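Local coordinates for protein cytochrome CH (Methylobacterium extorquens, PDB 1QN2) that probably carries single electrons between redox partners through its covalently held heme c, as a class I cytochrome c related to the cytochromes c2, at residues 55-58 with 64-67; 60-65 with 91-96. One frame throughout, in Å; residues are numbered along the deposited sequence.

Interaction 1 of 2, residues 55-58 with 64-67. With HEC (heme c), chain D.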
ATOM      1  N   LEU A  55      -9.833   4.163  -7.206  1.00 23.77           N
ATOM      2  CA  LEU A  55      -9.723   4.325  -5.767  1.00 24.63           C
ATOM      3  C   LEU A  55      -8.773   5.461  -5.370  1.00 33.79           C
ATOM      4  O   LEU A  55      -7.863   5.854  -6.090  1.00 25.19           O
ATOM      5  CB  LEU A  55      -9.149   3.020  -5.152  1.00 18.32           C
ATOM      6  CG  LEU A  55     -10.013   1.768  -5.145  1.00 27.08           C
ATOM      7  CD1 LEU A  55      -9.265   0.581  -4.575  1.00 29.77           C
ATOM      8  CD2 LEU A  55     -11.347   1.948  -4.451  1.00 25.03           C
ATOM      9  N   THR A  56      -9.053   5.983  -4.179  1.00 27.48           N
ATOM     10  CA  THR A  56      -8.238   7.017  -3.534  1.00 21.16           C
ATOM     11  C   THR A  56      -7.658   6.374  -2.252  1.00 23.13           C
ATOM     12  O   THR A  56      -8.437   5.844  -1.457  1.00 23.37           O
ATOM     13  CB  THR A  56      -9.038   8.255  -3.130  1.00 35.29           C
ATOM     14  OG1 THR A  56      -9.291   9.073  -4.282  1.00 31.42           O
ATOM     15  CG2 THR A  56      -8.235   9.085  -2.119  1.00 33.08           C
ATOM     16  N   TRP A  57      -6.342   6.396  -2.100  1.00 21.56           N
ATOM     17  CA  TRP A  57      -5.732   5.785  -0.953  1.00 18.63           C
ATOM     18  C   TRP A  57      -6.001   6.452   0.364  1.00 35.77           C
ATOM     19  O   TRP A  57      -5.066   6.887   1.049  1.00 28.82           O
ATOM     20  CB  TRP A  57      -4.261   5.480  -1.159  1.00 20.29           C
ATOM     21  CG  TRP A  57      -4.022   4.385  -2.155  1.00 23.84           C
ATOM     22  CD1 TRP A  57      -3.146   4.398  -3.197  1.00 16.58           C
ATOM     23  CD2 TRP A  57      -4.693   3.117  -2.206  1.00 22.74           C
ATOM     24  NE1 TRP A  57      -3.201   3.199  -3.874  1.00 21.87           N
ATOM     25  CE2 TRP A  57      -4.168   2.411  -3.310  1.00 20.45           C
ATOM     26  CE3 TRP A  57      -5.656   2.499  -1.410  1.00 18.16           C
ATOM     27  CZ2 TRP A  57      -4.569   1.114  -3.627  1.00 26.21           C
ATOM     28  CZ3 TRP A  57      -6.089   1.229  -1.748  1.00 39.08           C
ATOM     29  CH2 TRP A  57      -5.542   0.552  -2.844  1.00 20.37           C
ATOM     30  N   ASP A  58      -7.267   6.553   0.766  1.00 25.35           N
ATOM     31  CA  ASP A  58      -7.539   7.169   2.084  1.00 26.85           C
ATOM     32  C   ASP A  58      -7.321   6.075   3.142  1.00 34.19           C
ATOM     33  O   ASP A  58      -6.972   4.958   2.730  1.00 25.82           O
ATOM     34  CB  ASP A  58      -8.944   7.715   2.148  1.00 33.87           C
ATOM     35  CG  ASP A  58     -10.071   6.741   1.954  1.00 37.27           C
ATOM     36  OD1 ASP A  58      -9.874   5.515   1.821  1.00 34.11           O
ATOM     37  OD2 ASP A  58     -11.236   7.204   1.928  1.00 42.79           O
ATOM     38  N   GLN A  64      -8.617  -1.775   3.839  1.00 20.84           N
ATOM     39  CA  GLN A  64      -9.111  -2.967   3.138  1.00 23.21           C
ATOM     40  C   GLN A  64      -8.046  -3.576   2.252  1.00 19.27           C
ATOM     41  O   GLN A  64      -7.856  -4.791   2.243  1.00 19.03           O
ATOM     42  CB  GLN A  64     -10.375  -2.623   2.352  1.00 22.50           C
ATOM     43  CG  GLN A  64     -11.443  -2.066   3.314  1.00 26.37           C
ATOM     44  CD  GLN A  64     -12.718  -1.675   2.601  1.00 54.48           C
ATOM     45  OE1 GLN A  64     -12.809  -1.726   1.375  1.00 45.95           O
ATOM     46  NE2 GLN A  64     -13.722  -1.274   3.374  1.00 42.40           N
ATOM     47  N   TRP A  65      -7.335  -2.735   1.513  1.00 25.58           N
ATOM     48  CA  TRP A  65      -6.270  -3.141   0.611  1.00 15.87           C
ATOM     49  C   TRP A  65      -5.188  -3.942   1.302  1.00 23.84           C
ATOM     50  O   TRP A  65      -4.734  -4.979   0.804  1.00 23.21           O
ATOM     51  CB  TRP A  65      -5.671  -1.913  -0.074  1.00 15.40           C
ATOM     52  CG  TRP A  65      -4.423  -2.097  -0.857  1.00 21.95           C
ATOM     53  CD1 TRP A  65      -3.172  -1.608  -0.568  1.00 20.21           C
ATOM     54  CD2 TRP A  65      -4.311  -2.755  -2.124  1.00 20.92           C
ATOM     55  NE1 TRP A  65      -2.293  -1.947  -1.575  1.00 21.16           N
ATOM     56  CE2 TRP A  65      -2.968  -2.656  -2.534  1.00 24.16           C
ATOM     57  CE3 TRP A  65      -5.230  -3.420  -2.949  1.00 22.74           C
ATOM     58  CZ2 TRP A  65      -2.518  -3.208  -3.731  1.00 18.87           C
ATOM     59  CZ3 TRP A  65      -4.778  -3.963  -4.136  1.00 15.63           C
ATOM     60  CH2 TRP A  65      -3.437  -3.854  -4.517  1.00 23.37           C
ATOM     61  N   LEU A  66      -4.721  -3.491   2.469  1.00 21.24           N
ATOM     62  CA  LEU A  66      -3.674  -4.249   3.151  1.00 19.82           C
ATOM     63  C   LEU A  66      -4.201  -5.524   3.772  1.00 20.45           C
ATOM     64  O   LEU A  66      -3.459  -6.509   3.896  1.00 20.53           O
ATOM     65  CB  LEU A  66      -2.964  -3.375   4.186  1.00 26.69           C
ATOM     66  CG  LEU A  66      -2.240  -2.137   3.647  1.00 34.82           C
ATOM     67  CD1 LEU A  66      -1.345  -1.487   4.715  1.00 27.71           C
ATOM     68  CD2 LEU A  66      -1.366  -2.487   2.442  1.00 27.71           C
ATOM     69  N   ALA A  67      -5.470  -5.574   4.183  1.00 20.37           N
ATOM     70  CA  ALA A  67      -5.981  -6.807   4.790  1.00 23.77           C
ATOM     71  C   ALA A  67      -6.073  -7.935   3.767  1.00 28.82           C
ATOM     72  O   ALA A  67      -5.866  -9.110   4.086  1.00 27.48           O
ATOM     73  CB  ALA A  67      -7.351  -6.548   5.409  1.00 29.92           C
TER
HETATM   74 FE   HEC D 101       2.541  -3.547  -2.487  1.00 21.56          FE
HETATM   75  CHA HEC D 101       1.003  -1.779  -4.992  1.00 16.82           C
HETATM   76  CHB HEC D 101       1.469  -1.218  -0.188  1.00 17.05           C
HETATM   77  CHC HEC D 101       3.473  -5.654   0.088  1.00 13.03           C
HETATM   78  CHD HEC D 101       4.075  -5.533  -4.732  1.00 15.16           C
HETATM   79  NA  HEC D 101       1.448  -1.777  -2.576  1.00 17.53           N
HETATM   80  C1A HEC D 101       0.877  -1.249  -3.715  1.00 16.82           C
HETATM   81  C2A HEC D 101       0.185  -0.140  -3.322  1.00 16.34           C
HETATM   82  C3A HEC D 101       0.312   0.024  -1.978  1.00 17.77           C
HETATM   83  C4A HEC D 101       1.102  -1.003  -1.508  1.00 19.90           C
HETATM   84  CMA HEC D 101      -0.362   1.194  -1.271  1.00 17.45           C
HETATM   85  CAA HEC D 101      -0.600   0.787  -4.220  1.00 15.71           C
HETATM   86  CBA HEC D 101       0.312   1.930  -4.667  1.00 22.90           C
HETATM   87  CGA HEC D 101      -0.276   2.827  -5.749  1.00 31.11           C
HETATM   88  O1A HEC D 101      -1.510   2.869  -5.985  1.00 22.58           O
HETATM   89  O2A HEC D 101       0.416   3.820  -6.109  1.00 25.35           O
HETATM   90  NB  HEC D 101       2.532  -3.441  -0.410  1.00 17.45           N
HETATM   91  C1B HEC D 101       2.073  -2.361   0.298  1.00 19.11           C
HETATM   92  C2B HEC D 101       2.447  -2.565   1.606  1.00 15.00           C
HETATM   93  C3B HEC D 101       2.920  -3.851   1.727  1.00 14.69           C
HETATM   94  C4B HEC D 101       3.039  -4.375   0.444  1.00 14.45           C
HETATM   95  CMB HEC D 101       2.217  -1.702   2.836  1.00 21.24           C
HETATM   96  CAB HEC D 101       3.204  -4.472   2.946  1.00 26.06           C
HETATM   97  CBB HEC D 101       2.185  -4.820   3.838  1.00 20.37           C
HETATM   98  NC  HEC D 101       3.571  -5.332  -2.348  1.00 18.79           N
HETATM   99  C1C HEC D 101       3.903  -5.985  -1.193  1.00 19.66           C
HETATM  100  C2C HEC D 101       4.742  -7.012  -1.566  1.00 19.74           C
HETATM  101  C3C HEC D 101       4.944  -6.972  -2.922  1.00 14.76           C
HETATM  102  C4C HEC D 101       4.182  -5.931  -3.409  1.00 16.74           C
HETATM  103  CMC HEC D 101       5.487  -8.085  -0.790  1.00 23.21           C
HETATM  104  CAC HEC D 101       5.753  -7.843  -3.657  1.00 24.32           C
HETATM  105  CBC HEC D 101       5.660  -9.235  -3.578  1.00 23.45           C
HETATM  106  ND  HEC D 101       2.545  -3.623  -4.549  1.00 14.92           N
HETATM  107  C1D HEC D 101       3.220  -4.576  -5.237  1.00 14.21           C
HETATM  108  C2D HEC D 101       2.889  -4.399  -6.566  1.00 19.34           C
HETATM  109  C3D HEC D 101       2.048  -3.337  -6.641  1.00 13.98           C
HETATM  110  C4D HEC D 101       1.797  -2.846  -5.384  1.00 18.95           C
HETATM  111  CMD HEC D 101       3.304  -5.136  -7.826  1.00 15.55           C
HETATM  112  CAD HEC D 101       1.389  -2.812  -7.902  1.00 20.84           C
HETATM  113  CBD HEC D 101       0.020  -3.517  -7.854  1.00 18.16           C
HETATM  114  CGD HEC D 101      -0.745  -3.423  -9.171  1.00 28.74           C
HETATM  115  O1D HEC D 101      -1.811  -4.093  -9.252  1.00 23.29           O
HETATM  116  O2D HEC D 101      -0.400  -2.659 -10.098  1.00 18.95           O
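W57 and W65 reach each other through opposite choices of first torsion: W65 swings CG anti to its backbone N (chi1 170°), which turns the indole off helix 59-67 toward the heme, whereas W57 holds CG anti to its carbonyl carbon, beside the backbone N, which carries its six-membered ring across to W65. The corner CH2 of W57 lies over one face of the W65 indole, displaced toward the rim, and comes within 3.5 Å of W65 CG. Its neighbour CZ3 touches W65 CB at 3.6 Å. With the ring planes at 41°, the pair is neither a stack nor an edge-to-face contact. Tryptophan suits W57 because its large apolar surface covers the neighbouring indole while its N-H serves the heme: NE1 donates a nearly straight bond (167°) to propionate O1A at 2.7 Å, with the oxygen in the ring plane, which fixes the rotation of the indole and satisfies a buried N-H. W65 offers W57 a flat face and brings its NE1 edge over the face of pyrrole A, NE1 3.3 Å from HEC C3A and HEC NA near the indole plane. L66 adds CD2 at 3.7 Å from the heme methyl CMB. W57 is also the centre of an inverse gamma turn in the loop between helices 48-53 and 59-67, and W65 also touches K72 of helix 69-72 and the loop residues T76 and M78.

Interaction 2 of 2, residues 60-65 with 91-96. With HEC (heme c), chain D.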
ATOM      1  N   ALA A  60      -9.465   4.371   4.925  1.00 24.32           N
ATOM      2  CA  ALA A  60     -10.457   3.332   4.729  1.00 34.19           C
ATOM      3  C   ALA A  60     -10.058   2.364   3.627  1.00 16.27           C
ATOM      4  O   ALA A  60     -10.061   1.152   3.832  1.00 22.98           O
ATOM      5  CB  ALA A  60     -11.824   3.933   4.455  1.00 39.79           C
ATOM      6  N   ASP A  61      -9.717   2.890   2.451  1.00 23.21           N
ATOM      7  CA  ASP A  61      -9.325   1.997   1.364  1.00 24.56           C
ATOM      8  C   ASP A  61      -8.016   1.297   1.651  1.00 24.48           C
ATOM      9  O   ASP A  61      -7.864   0.101   1.354  1.00 24.71           O
ATOM     10  CB  ASP A  61      -9.299   2.734   0.033  1.00 20.92           C
ATOM     11  CG  ASP A  61     -10.704   3.075  -0.446  1.00 27.71           C
ATOM     12  OD1 ASP A  61     -11.612   2.256  -0.184  1.00 30.16           O
ATOM     13  OD2 ASP A  61     -10.902   4.136  -1.068  1.00 25.82           O
ATOM     14  N   LEU A  62      -7.040   2.000   2.236  1.00 18.71           N
ATOM     15  CA  LEU A  62      -5.763   1.327   2.522  1.00 15.63           C
ATOM     16  C   LEU A  62      -5.977   0.179   3.500  1.00 14.05           C
ATOM     17  O   LEU A  62      -5.341  -0.872   3.452  1.00 16.50           O
ATOM     18  CB  LEU A  62      -4.786   2.343   3.148  1.00 20.61           C
ATOM     19  CG  LEU A  62      -4.061   3.253   2.151  1.00 36.56           C
ATOM     20  CD1 LEU A  62      -3.166   4.269   2.854  1.00 25.03           C
ATOM     21  CD2 LEU A  62      -3.256   2.417   1.158  1.00 20.13           C
ATOM     22  N   LYS A  63      -6.904   0.395   4.429  1.00 15.79           N
ATOM     23  CA  LYS A  63      -7.172  -0.646   5.431  1.00 17.53           C
ATOM     24  C   LYS A  63      -7.637  -1.927   4.730  1.00 21.48           C
ATOM     25  O   LYS A  63      -7.128  -3.009   4.988  1.00 21.32           O
ATOM     26  CB  LYS A  63      -8.284  -0.166   6.376  1.00 28.90           C
ATOM     27  CG  LYS A  63      -7.916  -0.134   7.842  1.00 40.66           C
ATOM     28  CD  LYS A  63      -8.689   0.985   8.538  1.00 77.77           C
ATOM     29  CE  LYS A  63      -8.577   0.899  10.051  1.00 55.27           C
ATOM     30  NZ  LYS A  63      -9.578   1.777  10.721  1.00142.36           N
ATOM     31  N   GLN A  64      -8.617  -1.775   3.839  1.00 20.84           N
ATOM     32  CA  GLN A  64      -9.111  -2.967   3.138  1.00 23.21           C
ATOM     33  C   GLN A  64      -8.046  -3.576   2.252  1.00 19.27           C
ATOM     34  O   GLN A  64      -7.856  -4.791   2.243  1.00 19.03           O
ATOM     35  CB  GLN A  64     -10.375  -2.623   2.352  1.00 22.50           C
ATOM     36  CG  GLN A  64     -11.443  -2.066   3.314  1.00 26.37           C
ATOM     37  CD  GLN A  64     -12.718  -1.675   2.601  1.00 54.48           C
ATOM     38  OE1 GLN A  64     -12.809  -1.726   1.375  1.00 45.95           O
ATOM     39  NE2 GLN A  64     -13.722  -1.274   3.374  1.00 42.40           N
ATOM     40  N   TRP A  65      -7.335  -2.735   1.513  1.00 25.58           N
ATOM     41  CA  TRP A  65      -6.270  -3.141   0.611  1.00 15.87           C
ATOM     42  C   TRP A  65      -5.188  -3.942   1.302  1.00 23.84           C
ATOM     43  O   TRP A  65      -4.734  -4.979   0.804  1.00 23.21           O
ATOM     44  CB  TRP A  65      -5.671  -1.913  -0.074  1.00 15.40           C
ATOM     45  CG  TRP A  65      -4.423  -2.097  -0.857  1.00 21.95           C
ATOM     46  CD1 TRP A  65      -3.172  -1.608  -0.568  1.00 20.21           C
ATOM     47  CD2 TRP A  65      -4.311  -2.755  -2.124  1.00 20.92           C
ATOM     48  NE1 TRP A  65      -2.293  -1.947  -1.575  1.00 21.16           N
ATOM     49  CE2 TRP A  65      -2.968  -2.656  -2.534  1.00 24.16           C
ATOM     50  CE3 TRP A  65      -5.230  -3.420  -2.949  1.00 22.74           C
ATOM     51  CZ2 TRP A  65      -2.518  -3.208  -3.731  1.00 18.87           C
ATOM     52  CZ3 TRP A  65      -4.778  -3.963  -4.136  1.00 15.63           C
ATOM     53  CH2 TRP A  65      -3.437  -3.854  -4.517  1.00 23.37           C
ATOM     54  N   ASP A  91      -1.068   0.490  12.170  1.00 25.19           N
ATOM     55  CA  ASP A  91       0.323   0.892  12.456  1.00 20.21           C
ATOM     56  C   ASP A  91       1.064   1.162  11.157  1.00 29.77           C
ATOM     57  O   ASP A  91       1.771   2.155  10.991  1.00 21.71           O
ATOM     58  CB  ASP A  91       1.025  -0.204  13.257  1.00 19.58           C
ATOM     59  CG  ASP A  91       0.499  -0.263  14.688  1.00 16.74           C
ATOM     60  OD1 ASP A  91      -0.150   0.713  15.101  1.00 22.03           O
ATOM     61  OD2 ASP A  91       0.739  -1.272  15.374  1.00 24.32           O
ATOM     62  N   ILE A  92       0.881   0.249  10.202  1.00 23.84           N
ATOM     63  CA  ILE A  92       1.540   0.433   8.905  1.00 27.56           C
ATOM     64  C   ILE A  92       1.086   1.731   8.262  1.00 17.29           C
ATOM     65  O   ILE A  92       1.878   2.497   7.706  1.00 20.06           O
ATOM     66  CB  ILE A  92       1.246  -0.760   7.977  1.00 29.29           C
ATOM     67  CG1 ILE A  92       1.953  -2.010   8.496  1.00 26.13           C
ATOM     68  CG2 ILE A  92       1.649  -0.450   6.548  1.00 28.82           C
ATOM     69  CD1 ILE A  92       1.812  -3.289   7.744  1.00 29.77           C
ATOM     70  N   ILE A  93      -0.215   2.021   8.334  1.00 18.79           N
ATOM     71  CA  ILE A  93      -0.711   3.261   7.740  1.00 20.61           C
ATOM     72  C   ILE A  93      -0.133   4.477   8.442  1.00 30.16           C
ATOM     73  O   ILE A  93       0.173   5.515   7.843  1.00 20.77           O
ATOM     74  CB  ILE A  93      -2.244   3.315   7.727  1.00 21.87           C
ATOM     75  CG1 ILE A  93      -2.797   2.199   6.811  1.00 30.64           C
ATOM     76  CG2 ILE A  93      -2.737   4.665   7.238  1.00 16.74           C
ATOM     77  CD1 ILE A  93      -4.233   1.818   7.095  1.00 32.45           C
ATOM     78  N   ALA A  94       0.047   4.384   9.758  1.00 25.11           N
ATOM     79  CA  ALA A  94       0.635   5.567  10.458  1.00 20.13           C
ATOM     80  C   ALA A  94       2.055   5.774   9.928  1.00 18.87           C
ATOM     81  O   ALA A  94       2.569   6.876   9.743  1.00 24.24           O
ATOM     82  CB  ALA A  94       0.702   5.207  11.951  1.00 20.06           C
ATOM     83  N   TYR A  95       2.716   4.648   9.661  1.00 21.56           N
ATOM     84  CA  TYR A  95       4.085   4.718   9.152  1.00 15.08           C
ATOM     85  C   TYR A  95       4.143   5.341   7.775  1.00 23.77           C
ATOM     86  O   TYR A  95       4.994   6.195   7.510  1.00 21.95           O
ATOM     87  CB  TYR A  95       4.728   3.337   9.177  1.00 19.82           C
ATOM     88  CG  TYR A  95       6.074   3.280   8.495  1.00 29.61           C
ATOM     89  CD1 TYR A  95       7.110   4.098   8.943  1.00 24.40           C
ATOM     90  CD2 TYR A  95       6.308   2.444   7.412  1.00 22.50           C
ATOM     91  CE1 TYR A  95       8.339   4.068   8.320  1.00 28.42           C
ATOM     92  CE2 TYR A  95       7.552   2.387   6.797  1.00 23.92           C
ATOM     93  CZ  TYR A  95       8.558   3.218   7.259  1.00 31.11           C
ATOM     94  OH  TYR A  95       9.803   3.238   6.671  1.00 26.92           O
ATOM     95  N   LEU A  96       3.238   4.934   6.883  1.00 18.00           N
ATOM     96  CA  LEU A  96       3.176   5.445   5.528  1.00 15.40           C
ATOM     97  C   LEU A  96       2.958   6.947   5.489  1.00 14.61           C
ATOM     98  O   LEU A  96       3.489   7.652   4.631  1.00 22.58           O
ATOM     99  CB  LEU A  96       2.055   4.744   4.741  1.00 16.27           C
ATOM    100  CG  LEU A  96       2.214   3.254   4.449  1.00 19.90           C
ATOM    101  CD1 LEU A  96       1.017   2.769   3.605  1.00 26.69           C
ATOM    102  CD2 LEU A  96       3.508   3.000   3.698  1.00 28.42           C
TER
HETATM  103 FE   HEC D 101       2.541  -3.547  -2.487  1.00 21.56          FE
HETATM  104  CHA HEC D 101       1.003  -1.779  -4.992  1.00 16.82           C
HETATM  105  CHB HEC D 101       1.469  -1.218  -0.188  1.00 17.05           C
HETATM  106  CHC HEC D 101       3.473  -5.654   0.088  1.00 13.03           C
HETATM  107  CHD HEC D 101       4.075  -5.533  -4.732  1.00 15.16           C
HETATM  108  NA  HEC D 101       1.448  -1.777  -2.576  1.00 17.53           N
HETATM  109  C1A HEC D 101       0.877  -1.249  -3.715  1.00 16.82           C
HETATM  110  C2A HEC D 101       0.185  -0.140  -3.322  1.00 16.34           C
HETATM  111  C3A HEC D 101       0.312   0.024  -1.978  1.00 17.77           C
HETATM  112  C4A HEC D 101       1.102  -1.003  -1.508  1.00 19.90           C
HETATM  113  CMA HEC D 101      -0.362   1.194  -1.271  1.00 17.45           C
HETATM  114  CAA HEC D 101      -0.600   0.787  -4.220  1.00 15.71           C
HETATM  115  CBA HEC D 101       0.312   1.930  -4.667  1.00 22.90           C
HETATM  116  CGA HEC D 101      -0.276   2.827  -5.749  1.00 31.11           C
HETATM  117  O1A HEC D 101      -1.510   2.869  -5.985  1.00 22.58           O
HETATM  118  O2A HEC D 101       0.416   3.820  -6.109  1.00 25.35           O
HETATM  119  NB  HEC D 101       2.532  -3.441  -0.410  1.00 17.45           N
HETATM  120  C1B HEC D 101       2.073  -2.361   0.298  1.00 19.11           C
HETATM  121  C2B HEC D 101       2.447  -2.565   1.606  1.00 15.00           C
HETATM  122  C3B HEC D 101       2.920  -3.851   1.727  1.00 14.69           C
HETATM  123  C4B HEC D 101       3.039  -4.375   0.444  1.00 14.45           C
HETATM  124  CMB HEC D 101       2.217  -1.702   2.836  1.00 21.24           C
HETATM  125  CAB HEC D 101       3.204  -4.472   2.946  1.00 26.06           C
HETATM  126  CBB HEC D 101       2.185  -4.820   3.838  1.00 20.37           C
HETATM  127  NC  HEC D 101       3.571  -5.332  -2.348  1.00 18.79           N
HETATM  128  C1C HEC D 101       3.903  -5.985  -1.193  1.00 19.66           C
HETATM  129  C2C HEC D 101       4.742  -7.012  -1.566  1.00 19.74           C
HETATM  130  C3C HEC D 101       4.944  -6.972  -2.922  1.00 14.76           C
HETATM  131  C4C HEC D 101       4.182  -5.931  -3.409  1.00 16.74           C
HETATM  132  CMC HEC D 101       5.487  -8.085  -0.790  1.00 23.21           C
HETATM  133  CAC HEC D 101       5.753  -7.843  -3.657  1.00 24.32           C
HETATM  134  CBC HEC D 101       5.660  -9.235  -3.578  1.00 23.45           C
HETATM  135  ND  HEC D 101       2.545  -3.623  -4.549  1.00 14.92           N
HETATM  136  C1D HEC D 101       3.220  -4.576  -5.237  1.00 14.21           C
HETATM  137  C2D HEC D 101       2.889  -4.399  -6.566  1.00 19.34           C
HETATM  138  C3D HEC D 101       2.048  -3.337  -6.641  1.00 13.98           C
HETATM  139  C4D HEC D 101       1.797  -2.846  -5.384  1.00 18.95           C
HETATM  140  CMD HEC D 101       3.304  -5.136  -7.826  1.00 15.55           C
HETATM  141  CAD HEC D 101       1.389  -2.812  -7.902  1.00 20.84           C
HETATM  142  CBD HEC D 101       0.020  -3.517  -7.854  1.00 18.16           C
HETATM  143  CGD HEC D 101      -0.745  -3.423  -9.171  1.00 28.74           C
HETATM  144  O1D HEC D 101      -1.811  -4.093  -9.252  1.00 23.29           O
HETATM  145  O2D HEC D 101      -0.400  -2.659 -10.098  1.00 18.95           O
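I93 lays CD1 on helix 59-67, touching L62 CB and the backbone N of K63, each at 4.0 Å. This is dispersion contact alone: the slim end of an isoleucine meets the base of a leucine side chain, and CD1 also lies 4.2 Å from CG of K63. The extended CG1-CD1 arm of I93 (chi2 159°) carries CD1 away from its own helix and across to the other. The far end of L62 turns to other partners: CD2 lies 4.0 Å from the heme methyl CMA, and the side chain packs on W57. One residue before I93, I92 offers CG2 to the heme methyl CMB, also at 4.0 Å, and rests on A10 of helix 4-10. K63 suits the margin, its aliphatic part lying beside I93 and its amine forming a long, weak ion pair with D90. Farther out, D91 OD1 accepts a bond from D3 N, and Y95 meets F11 edge-to-face, joining helix 86-98 to the N-terminal part of the chain. Such packing of the C-terminal helix against the N-terminal helix and a heme-flanking helix is characteristic of the class I cytochrome c fold.

How the interactions relate
Interactions 1 and 2 share helix 59-67, which turns W65 to the loop at 55-58 and L62 with K63 to helix 86-98, while both contacts touch the heme. Interaction 1 is wholly buried and aromatic, and it includes a polar anchor to a propionate; interaction 2 is aliphatic, buried at L62 and I93 but reaching the surface at K63. The first joins a loop to the helix that follows it closely in sequence, the second two helices far apart along the chain. They meet directly where W57 CE3 lies 3.5 Å from L62 CD2 and where L66 CD1 lies 3.7 Å from I92 CG2, so the two contacts adjoin in the apolar packing beside the heme.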